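Local coordinates for nodulation protein S (Bradyrhizobium sp., PDB 3OFK), which probably transfers a methyl group from S-adenosylmethionine to a nitrogen of a nod factor or its precursor during synthesis of the lipochitooligosaccharide nodulation signal, at residues Thr104-Gln108 with Gln132-Ala136; Leu114-Val120 with Met140-Pro146; Leu180-Val186 with Leu199-Pro205. Residues are numbered along the deposited sequence.

In the fold
All three contacts belong to the variant Rossmann fold of this methyltransferase. Contacts 1 and 2 cross along the chain, their segments alternating, and share helix 130-142; their centres lie about 14 Å apart and they touch where Ile106 meets Met143. Contact 3 follows in sequence, its centre about 12 Å from that of contact 2 and about 20 Å from that of contact 1. Contacts 2 and 3 reach the same seven-stranded mixed sheet. Asn204 and Leu180 of contact 3 meet Ala145 and Leu144 of contact 2. Contact 1 thus sets the cofactor-binding loop against helix 130-142, contact 2 joins that helix to the central sheet, and contact 3, a hairpin, forms the sheet's margin.

Contact 1. Residues Thr104-Gln108 with Gln132-Ala136. With SAH (S-adenosyl-L-homocysteine), chain E.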
loop_
_atom_site.group_PDB
_atom_site.type_symbol
_atom_site.label_atom_id
_atom_site.label_comp_id
_atom_site.label_asym_id
_atom_site.label_seq_id
_atom_site.Cartn_x
_atom_site.Cartn_y
_atom_site.Cartn_z
ATOM N N THR A 104 -10.679 7.859 -3.900
ATOM C CA THR A 104 -10.128 8.210 -5.209
ATOM C C THR A 104 -9.079 7.191 -5.574
ATOM O O THR A 104 -8.415 6.606 -4.724
ATOM C CB THR A 104 -9.436 9.613 -5.219
ATOM O OG1 THR A 104 -10.245 10.553 -4.517
ATOM C CG2 THR A 104 -9.249 10.132 -6.632
ATOM N N ASP A 105 -8.921 7.039 -6.866
ATOM C CA ASP A 105 -7.887 6.252 -7.446
ATOM C C ASP A 105 -6.582 7.052 -7.292
ATOM O O ASP A 105 -6.567 8.292 -7.394
ATOM C CB ASP A 105 -8.238 6.046 -8.921
ATOM C CG ASP A 105 -7.379 5.010 -9.590
ATOM O OD1 ASP A 105 -6.155 4.959 -9.330
ATOM O OD2 ASP A 105 -7.951 4.250 -10.380
ATOM N N ILE A 106 -5.477 6.362 -7.030
ATOM C CA ILE A 106 -4.182 7.062 -6.918
ATOM C C ILE A 106 -3.850 7.807 -8.238
ATOM O O ILE A 106 -3.210 8.866 -8.220
ATOM C CB ILE A 106 -3.054 6.107 -6.460
ATOM C CG1 ILE A 106 -1.706 6.854 -6.353
ATOM C CG2 ILE A 106 -2.948 4.881 -7.356
ATOM C CD1 ILE A 106 -1.737 8.064 -5.432
ATOM N N LEU A 107 -4.327 7.267 -9.366
ATOM C CA LEU A 107 -4.196 7.904 -10.688
ATOM C C LEU A 107 -4.874 9.243 -10.781
ATOM O O LEU A 107 -4.482 10.070 -11.603
ATOM C CB LEU A 107 -4.788 7.014 -11.792
ATOM C CG LEU A 107 -3.946 5.821 -12.249
ATOM C CD1 LEU A 107 -4.698 5.113 -13.358
ATOM C CD2 LEU A 107 -2.564 6.254 -12.728
ATOM N N GLN A 108 -5.909 9.457 -9.980
ATOM C CA GLN A 108 -6.682 10.687 -10.059
ATOM C C GLN A 108 -6.465 11.619 -8.892
ATOM O O GLN A 108 -6.963 12.734 -8.909
ATOM C CB GLN A 108 -8.160 10.365 -10.196
ATOM C CG GLN A 108 -8.602 10.159 -11.649
ATOM C CD GLN A 108 -9.958 10.759 -11.885
ATOM O OE1 GLN A 108 -10.975 10.180 -11.488
ATOM N NE2 GLN A 108 -9.993 11.949 -12.510
ATOM N N GLN A 132 0.220 3.288 -16.540
ATOM C CA GLN A 132 -0.493 3.667 -15.310
ATOM C C GLN A 132 0.365 3.546 -14.042
ATOM O O GLN A 132 0.287 4.427 -13.187
ATOM C CB GLN A 132 -1.780 2.855 -15.134
ATOM C CG GLN A 132 -2.780 3.106 -16.211
ATOM C CD GLN A 132 -4.013 2.282 -16.067
ATOM O OE1 GLN A 132 -4.268 1.674 -15.017
ATOM N NE2 GLN A 132 -4.813 2.281 -17.106
ATOM N N MET A 133 1.176 2.486 -13.920
ATOM C CA MET A 133 2.046 2.361 -12.739
ATOM C C MET A 133 3.029 3.528 -12.637
ATOM O O MET A 133 3.148 4.135 -11.581
ATOM C CB MET A 133 2.804 1.047 -12.714
ATOM C CG MET A 133 1.931 -0.141 -12.531
ATOM S SD MET A 133 2.788 -1.586 -11.827
ATOM C CE MET A 133 1.560 -2.844 -12.315
ATOM N N ARG A 134 3.695 3.844 -13.742
ATOM C CA ARG A 134 4.594 4.989 -13.838
ATOM C C ARG A 134 3.875 6.288 -13.484
ATOM O O ARG A 134 4.423 7.122 -12.768
ATOM C CB ARG A 134 5.152 5.119 -15.260
ATOM C CG ARG A 134 6.092 4.004 -15.656
ATOM C CD ARG A 134 7.045 4.419 -16.776
ATOM N NE ARG A 134 8.369 3.833 -16.538
ATOM C CZ ARG A 134 8.703 2.567 -16.808
ATOM N NH1 ARG A 134 9.932 2.138 -16.528
ATOM N NH2 ARG A 134 7.818 1.725 -17.355
ATOM N N THR A 135 2.681 6.498 -14.038
ATOM C CA THR A 135 1.927 7.706 -13.734
ATOM C C THR A 135 1.672 7.796 -12.215
ATOM O O THR A 135 1.918 8.820 -11.596
ATOM C CB THR A 135 0.573 7.755 -14.471
ATOM O OG1 THR A 135 0.798 7.996 -15.865
ATOM C CG2 THR A 135 -0.298 8.881 -13.926
ATOM N N ALA A 136 1.161 6.724 -11.638
ATOM C CA ALA A 136 0.930 6.668 -10.190
ATOM C C ALA A 136 2.225 6.872 -9.384
ATOM O O ALA A 136 2.237 7.542 -8.377
ATOM C CB ALA A 136 0.307 5.336 -9.805
HETATM N N SAH E . -2.168 -1.298 2.046
HETATM C CA SAH E . -2.954 -2.238 2.838
HETATM C CB SAH E . -4.152 -2.723 2.025
HETATM C CG SAH E . -3.916 -3.574 0.788
HETATM S SD SAH E . -5.427 -4.274 0.036
HETATM C C SAH E . -2.148 -3.436 3.364
HETATM O O SAH E . -1.028 -3.697 2.920
HETATM O OXT SAH E . -2.610 -4.158 4.245
HETATM C "C5'" SAH E . -5.475 -3.124 -1.378
HETATM C "C4'" SAH E . -6.270 -1.841 -1.232
HETATM O "O4'" SAH E . -5.961 -0.992 -2.336
HETATM C "C3'" SAH E . -7.785 -2.038 -1.226
HETATM O "O3'" SAH E . -8.374 -1.226 -0.201
HETATM C "C2'" SAH E . -8.195 -1.562 -2.629
HETATM O "O2'" SAH E . -9.508 -1.057 -2.662
HETATM C "C1'" SAH E . -7.174 -0.484 -2.867
HETATM N N9 SAH E . -6.921 -0.056 -4.262
HETATM C C8 SAH E . -6.840 -0.847 -5.380
HETATM N N7 SAH E . -6.545 -0.055 -6.434
HETATM C C5 SAH E . -6.430 1.217 -6.015
HETATM C C6 SAH E . -6.089 2.370 -6.723
HETATM N N6 SAH E . -5.924 2.292 -8.073
HETATM N N1 SAH E . -6.032 3.556 -6.033
HETATM C C2 SAH E . -6.255 3.573 -4.660
HETATM N N3 SAH E . -6.561 2.404 -3.970
HETATM C C4 SAH E . -6.629 1.232 -4.640
#
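The adenine end of the S-adenosyl-L-homocysteine pocket is lined in part by the loop after strand 99-103, which leans on helix 130-142. Asp105 OD1 accepts a hydrogen bond from SAH N6 at 3.0 Å, and Ile106 N donates one to SAH N1, also at 3.0 Å. Asp105 OD1 also accepts a hydrogen bond from Leu107 N at 2.9 Å, an Asx turn that ties the carboxylate to the loop it serves. Behind the turn the contact with the helix is mainly van der Waals packing, and the loop is also tied to the helix by Asn139, whose ND2 is hydrogen-bonded to Ile106 O. Leu107 provides most of the packing: CD2 lies 3.7 Å from Thr135 CG2, 4.2 Å from Ala136 CB and 3.4 Å from Gln132 O. Ile106 CG2 meets Ala136 CB at 4.1 Å, the small alanine letting the loop come close. An acceptor for the amino group and a donor for N1 together imply recognition of adenine by its hydrogen-bonding pattern.

Contact 2. Residues Leu114-Val120 with Met140-Pro146; sequences LFDLIVV and MVKMLAP
Ile118 and Val120 of strand 115-121 pack against Met140, Met143 and Leu144 at the apolar centre of a beta-alpha-beta crossover, which runs from this strand through helix 130-142 to the parallel neighbouring strand 148-155 of the Rossmann-like sheet. Both side chains point toward the helical segment, and their beta-branched shape suits a buried strand. Ile118, in the mt rotamer, sets CD1 4.1 Å from Leu144 CG, 4.3 Å from Met143 CB and 3.4 Å from Met140 O. Val120 CG2 lies 3.8 Å from Met140 SD; Met140 is mtm, and its long flexible chain fills the space between strand and helix. Leu117 and Val119, of alternate orientation, turn away to helix 33-46. Phe115 (chi1 m) meets Met143 (mtm) in a Met-aromatic contact, with SD at the ring edge, 5.3 Å from the centroid and 4.0 Å from CE2.

Residues 140-142 are helical; Met143, at phi/psi -81/1, leads into extended Leu144 and Ala145. Where the chain leaves the helix, Phe115 forms a parallel bridge with Leu144, their CA atoms 5.1 Å apart. The chain turns a corner at Asp116 (-82/-9), after which Leu117 to Val120 are extended. Farther out, exposed Leu114 lies against Ala145 and Pro146, its CB 4.2 Å from Ala145 CB and its CD1 4.3 Å from Pro146 CD. At the polar edge Asp116 points away, its carboxylate bound to the backbone N of Ser53 and Asn54. Two backbone hydrogen bonds flank Leu144: Phe115 N donates to Met143 O at 2.9 Å, and Ala145 N donates to Phe115 O at 2.9 Å.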
loop_
_atom_site.group_PDB
_atom_site.type_symbol
_atom_site.label_atom_id
_atom_site.label_comp_id
_atom_site.label_asym_id
_atom_site.label_seq_id
_atom_site.Cartn_x
_atom_site.Cartn_y
_atom_site.Cartn_z
ATOM N N LEU A 114 2.190 17.843 0.710
ATOM C CA LEU A 114 3.406 17.029 0.685
ATOM C C LEU A 114 3.452 16.213 1.975
ATOM O O LEU A 114 3.159 16.742 3.051
ATOM C CB LEU A 114 4.665 17.890 0.521
ATOM C CG LEU A 114 4.695 18.744 -0.756
ATOM C CD1 LEU A 114 5.934 19.682 -0.797
ATOM C CD2 LEU A 114 4.602 17.869 -2.010
ATOM N N PHE A 115 3.805 14.935 1.837
ATOM C CA PHE A 115 3.832 13.937 2.926
ATOM C C PHE A 115 5.250 13.455 3.240
ATOM O O PHE A 115 6.020 13.106 2.344
ATOM C CB PHE A 115 2.953 12.735 2.567
ATOM C CG PHE A 115 1.558 13.117 2.174
ATOM C CD1 PHE A 115 0.603 13.384 3.143
ATOM C CD2 PHE A 115 1.208 13.256 0.829
ATOM C CE1 PHE A 115 -0.662 13.771 2.798
ATOM C CE2 PHE A 115 -0.081 13.640 0.469
ATOM C CZ PHE A 115 -1.018 13.899 1.461
ATOM N N ASP A 116 5.599 13.427 4.519
ATOM C CA ASP A 116 6.905 12.870 4.924
ATOM C C ASP A 116 6.903 11.326 5.035
ATOM O O ASP A 116 7.965 10.704 5.218
ATOM C CB ASP A 116 7.430 13.533 6.200
ATOM C CG ASP A 116 6.493 13.391 7.382
ATOM O OD1 ASP A 116 5.283 13.353 7.172
ATOM O OD2 ASP A 116 6.969 13.342 8.531
ATOM N N LEU A 117 5.728 10.707 4.938
ATOM C CA LEU A 117 5.636 9.260 4.759
ATOM C C LEU A 117 4.506 8.950 3.796
ATOM O O LEU A 117 3.390 9.443 3.977
ATOM C CB LEU A 117 5.336 8.532 6.065
ATOM C CG LEU A 117 5.243 6.998 5.982
ATOM C CD1 LEU A 117 6.580 6.341 5.564
ATOM C CD2 LEU A 117 4.800 6.506 7.373
ATOM N N ILE A 118 4.803 8.129 2.789
ATOM C CA ILE A 118 3.785 7.512 1.973
ATOM C C ILE A 118 3.928 6.011 2.065
ATOM O O ILE A 118 5.013 5.460 1.868
ATOM C CB ILE A 118 3.927 7.929 0.522
ATOM C CG1 ILE A 118 3.784 9.445 0.414
ATOM C CG2 ILE A 118 2.894 7.205 -0.332
ATOM C CD1 ILE A 118 4.033 9.981 -1.002
ATOM N N VAL A 119 2.850 5.352 2.451
ATOM C CA VAL A 119 2.835 3.899 2.510
ATOM C C VAL A 119 1.980 3.438 1.298
ATOM O O VAL A 119 0.875 3.938 1.062
ATOM C CB VAL A 119 2.297 3.349 3.865
ATOM C CG1 VAL A 119 2.333 1.831 3.874
ATOM C CG2 VAL A 119 3.091 3.949 5.103
ATOM N N VAL A 120 2.544 2.525 0.516
ATOM C CA VAL A 120 1.937 1.984 -0.695
ATOM C C VAL A 120 2.258 0.516 -0.722
ATOM O O VAL A 120 3.307 0.066 -1.220
ATOM C CB VAL A 120 2.387 2.760 -1.947
ATOM C CG1 VAL A 120 3.910 2.824 -2.061
ATOM C CG2 VAL A 120 1.780 2.170 -3.211
ATOM N N MET A 140 3.129 9.853 -6.687
ATOM C CA MET A 140 3.650 9.578 -5.355
ATOM C C MET A 140 4.980 10.333 -5.118
ATOM O O MET A 140 5.160 10.978 -4.058
ATOM C CB MET A 140 3.833 8.070 -5.158
ATOM C CG MET A 140 2.563 7.314 -5.105
ATOM S SD MET A 140 2.843 5.644 -4.481
ATOM C CE MET A 140 3.882 4.869 -5.733
ATOM N N VAL A 141 5.888 10.292 -6.099
ATOM C CA VAL A 141 7.176 10.986 -5.967
ATOM C C VAL A 141 6.914 12.475 -5.763
ATOM O O VAL A 141 7.461 13.078 -4.839
ATOM C CB VAL A 141 8.104 10.766 -7.185
ATOM C CG1 VAL A 141 9.369 11.689 -7.113
ATOM C CG2 VAL A 141 8.482 9.308 -7.272
ATOM N N LYS A 142 6.043 13.033 -6.607
ATOM C CA LYS A 142 5.692 14.445 -6.536
ATOM C C LYS A 142 5.147 14.846 -5.163
ATOM O O LYS A 142 5.479 15.927 -4.673
ATOM C CB LYS A 142 4.685 14.815 -7.629
ATOM C CG LYS A 142 4.100 16.235 -7.504
ATOM C CD LYS A 142 3.039 16.486 -8.598
ATOM C CE LYS A 142 1.761 17.095 -8.013
ATOM N NZ LYS A 142 1.039 16.095 -7.170
ATOM N N MET A 143 4.307 13.992 -4.557
ATOM C CA MET A 143 3.743 14.277 -3.212
ATOM C C MET A 143 4.681 13.965 -2.010
ATOM O O MET A 143 4.253 14.108 -0.856
ATOM C CB MET A 143 2.439 13.487 -2.986
ATOM C CG MET A 143 1.263 13.850 -3.888
ATOM S SD MET A 143 -0.181 12.822 -3.444
ATOM C CE MET A 143 0.243 11.211 -3.994
ATOM N N LEU A 144 5.905 13.488 -2.256
ATOM C CA LEU A 144 6.871 13.286 -1.157
ATOM C C LEU A 144 7.448 14.644 -0.741
ATOM O O LEU A 144 7.803 15.447 -1.606
ATOM C CB LEU A 144 8.013 12.342 -1.557
ATOM C CG LEU A 144 8.005 10.898 -1.064
ATOM C CD1 LEU A 144 9.296 10.165 -1.457
ATOM C CD2 LEU A 144 7.797 10.835 0.454
ATOM N N ALA A 145 7.523 14.894 0.565
ATOM C CA ALA A 145 8.197 16.078 1.089
ATOM C C ALA A 145 9.714 15.975 0.818
ATOM O O ALA A 145 10.237 14.865 0.730
ATOM C CB ALA A 145 7.938 16.209 2.581
ATOM N N PRO A 146 10.423 17.122 0.693
ATOM C CA PRO A 146 11.872 17.117 0.426
ATOM C C PRO A 146 12.793 16.182 1.234
ATOM O O PRO A 146 13.918 15.912 0.778
ATOM C CB PRO A 146 12.257 18.575 0.661
ATOM C CG PRO A 146 11.092 19.321 0.154
ATOM C CD PRO A 146 9.876 18.487 0.531
#

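Contact 3. Residues Leu180-Val186 with Leu199-Pro205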
loop_
_atom_site.group_PDB
_atom_site.type_symbol
_atom_site.label_atom_id
_atom_site.label_comp_id
_atom_site.label_asym_id
_atom_site.label_seq_id
_atom_site.Cartn_x
_atom_site.Cartn_y
_atom_site.Cartn_z
ATOM N N LEU A 180 14.010 7.834 -6.766
ATOM C CA LEU A 180 14.236 7.806 -5.314
ATOM C C LEU A 180 15.442 6.960 -4.955
ATOM O O LEU A 180 15.896 6.159 -5.762
ATOM C CB LEU A 180 13.008 7.261 -4.576
ATOM C CG LEU A 180 11.679 8.003 -4.767
ATOM C CD1 LEU A 180 10.531 7.216 -4.091
ATOM C CD2 LEU A 180 11.769 9.397 -4.199
ATOM N N THR A 181 15.934 7.144 -3.730
ATOM C CA THR A 181 17.102 6.436 -3.211
ATOM C C THR A 181 16.653 5.301 -2.270
ATOM O O THR A 181 15.964 5.537 -1.278
ATOM C CB THR A 181 18.052 7.423 -2.465
ATOM O OG1 THR A 181 18.586 8.390 -3.387
ATOM C CG2 THR A 181 19.231 6.691 -1.778
ATOM N N GLU A 182 17.009 4.063 -2.593
ATOM C CA GLU A 182 16.659 2.934 -1.728
ATOM C C GLU A 182 17.471 3.017 -0.431
ATOM O O GLU A 182 18.710 3.096 -0.485
ATOM C CB GLU A 182 16.908 1.585 -2.413
ATOM C CG GLU A 182 16.309 0.423 -1.613
ATOM C CD GLU A 182 16.476 -0.941 -2.272
ATOM O OE1 GLU A 182 16.151 -1.098 -3.468
ATOM O OE2 GLU A 182 16.905 -1.879 -1.578
ATOM N N VAL A 183 16.796 3.027 0.720
ATOM C CA VAL A 183 17.485 3.092 2.021
ATOM C C VAL A 183 17.548 1.726 2.732
ATOM O O VAL A 183 18.433 1.507 3.568
ATOM C CB VAL A 183 16.863 4.134 2.993
ATOM C CG1 VAL A 183 16.510 5.430 2.284
ATOM C CG2 VAL A 183 15.647 3.578 3.704
ATOM N N GLU A 184 16.619 0.825 2.405
ATOM C CA GLU A 184 16.522 -0.483 3.062
ATOM C C GLU A 184 15.519 -1.359 2.336
ATOM O O GLU A 184 14.617 -0.822 1.700
ATOM C CB GLU A 184 16.034 -0.317 4.516
ATOM C CG GLU A 184 16.079 -1.607 5.344
ATOM C CD GLU A 184 15.597 -1.437 6.777
ATOM O OE1 GLU A 184 15.320 -0.295 7.224
ATOM O OE2 GLU A 184 15.496 -2.479 7.450
ATOM N N ARG A 185 15.651 -2.683 2.452
ATOM C CA ARG A 185 14.608 -3.599 1.967
ATOM C C ARG A 185 14.467 -4.807 2.868
ATOM O O ARG A 185 15.359 -5.098 3.662
ATOM C CB ARG A 185 14.882 -4.055 0.531
ATOM C CG ARG A 185 16.156 -4.900 0.356
ATOM C CD ARG A 185 16.165 -5.553 -1.013
ATOM N NE ARG A 185 16.097 -4.535 -2.044
ATOM C CZ ARG A 185 15.806 -4.751 -3.321
ATOM N NH1 ARG A 185 15.554 -5.974 -3.773
ATOM N NH2 ARG A 185 15.769 -3.715 -4.153
ATOM N N VAL A 186 13.349 -5.503 2.735
ATOM C CA VAL A 186 13.094 -6.727 3.490
ATOM C C VAL A 186 12.250 -7.656 2.689
ATOM O O VAL A 186 11.345 -7.244 1.999
ATOM C CB VAL A 186 12.298 -6.528 4.834
ATOM C CG1 VAL A 186 13.173 -6.850 6.027
ATOM C CG2 VAL A 186 11.653 -5.143 4.940
ATOM N N LEU A 199 9.583 -5.706 0.492
ATOM C CA LEU A 199 9.335 -4.357 0.947
ATOM C C LEU A 199 10.625 -3.595 0.831
ATOM O O LEU A 199 11.709 -4.152 1.051
ATOM C CB LEU A 199 8.871 -4.327 2.415
ATOM C CG LEU A 199 7.819 -5.338 2.874
ATOM C CD1 LEU A 199 7.279 -5.003 4.284
ATOM C CD2 LEU A 199 6.703 -5.332 1.886
ATOM N N ALA A 200 10.503 -2.321 0.487
ATOM C CA ALA A 200 11.638 -1.414 0.398
ATOM C C ALA A 200 11.206 -0.020 0.861
ATOM O O ALA A 200 10.091 0.446 0.577
ATOM C CB ALA A 200 12.182 -1.362 -1.038
ATOM N N ARG A 201 12.109 0.629 1.578
ATOM C CA ARG A 201 11.925 1.973 2.055
ATOM C C ARG A 201 12.807 2.868 1.206
ATOM O O ARG A 201 14.026 2.657 1.120
ATOM C CB ARG A 201 12.298 2.053 3.537
ATOM C CG ARG A 201 12.105 3.425 4.188
ATOM C CD ARG A 201 12.454 3.331 5.665
ATOM N NE ARG A 201 12.230 4.575 6.409
ATOM C CZ ARG A 201 13.183 5.382 6.892
ATOM N NH1 ARG A 201 14.480 5.100 6.730
ATOM N NH2 ARG A 201 12.830 6.487 7.561
ATOM N N PHE A 202 12.183 3.865 0.585
ATOM C CA PHE A 202 12.894 4.816 -0.280
ATOM C C PHE A 202 12.941 6.209 0.342
ATOM O O PHE A 202 12.030 6.600 1.079
ATOM C CB PHE A 202 12.216 4.871 -1.645
ATOM C CG PHE A 202 12.317 3.586 -2.425
ATOM C CD1 PHE A 202 13.280 3.430 -3.431
ATOM C CD2 PHE A 202 11.434 2.548 -2.191
ATOM C CE1 PHE A 202 13.377 2.266 -4.140
ATOM C CE2 PHE A 202 11.521 1.367 -2.931
ATOM C CZ PHE A 202 12.494 1.235 -3.912
ATOM N N ARG A 203 14.023 6.938 0.082
ATOM C CA ARG A 203 14.138 8.320 0.498
ATOM C C ARG A 203 14.119 9.231 -0.717
ATOM O O ARG A 203 14.602 8.878 -1.795
ATOM C CB ARG A 203 15.433 8.563 1.293
ATOM C CG ARG A 203 15.396 9.852 2.111
ATOM C CD ARG A 203 16.661 10.097 2.966
ATOM N NE ARG A 203 17.880 10.153 2.160
ATOM C CZ ARG A 203 18.738 9.144 1.993
ATOM N NH1 ARG A 203 18.535 7.963 2.583
ATOM N NH2 ARG A 203 19.813 9.318 1.229
ATOM N N ASN A 204 13.565 10.416 -0.519
ATOM C CA ASN A 204 13.494 11.417 -1.553
ATOM C C ASN A 204 14.793 12.177 -1.541
ATOM O O ASN A 204 15.007 12.991 -0.626
ATOM C CB ASN A 204 12.339 12.395 -1.285
ATOM C CG ASN A 204 11.974 13.236 -2.503
ATOM O OD1 ASN A 204 12.239 12.852 -3.641
ATOM N ND2 ASN A 204 11.336 14.373 -2.264
ATOM N N PRO A 205 15.669 11.931 -2.546
ATOM C CA PRO A 205 16.943 12.650 -2.574
ATOM C C PRO A 205 16.682 14.144 -2.881
ATOM O O PRO A 205 16.717 14.572 -4.044
ATOM C CB PRO A 205 17.712 11.931 -3.690
ATOM C CG PRO A 205 16.675 11.510 -4.653
ATOM C CD PRO A 205 15.423 11.225 -3.822
HETATM O O HOH W 1 15.592 2.423 6.939
#
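Leu180, just ahead of the strand, packs its CD1 3.8 Å from Phe202 CB and its CD2 4.1 Å from Pro205 CD. Thr181, a beta-branched residue suited to a strand, forms an antiparallel hydrogen-bonded pair with Arg203: N donates to Arg203 O at 2.9 Å, and O accepts from Arg203 N at 2.8 Å. Glu182 sits in a non-hydrogen-bonded pair with Phe202, its CB 4.0 Å from the ring atom CE1. The register then slips by one residue. Val183 and Glu184 both face Arg201 in a classic beta bulge, where Val183 N reaches Arg201 O at 2.8 Å and Glu184 N only weakly at 3.4 Å, while Arg201 N donates to Glu184 O at 2.9 Å. A water bridges Glu184 OE1 (2.7 Å) and Arg201 NH1 (2.9 Å); Arg201 NH2 is hydrogen-bonded to Ser49 OG. Arg185 forms a two-pronged salt bridge with Glu182, NH2 to OE1 at 2.7 Å and NE to OE2 at 2.8 Å; small Ala200 sits across from it, their CA atoms 4.0 Å apart. Val186 forms the last pair of these segments, its N 2.7 Å from Leu199 O and its O 2.8 Å from Leu199 N, and the hairpin continues beyond.

The Glu182, Arg185 and Phe202 face packs on helix 169-179. The other meets helix 33-46, where Glu184 salt-bridges Arg44. Strand 196-203 lies between strands 148-155 and 181-189, the latter outermost.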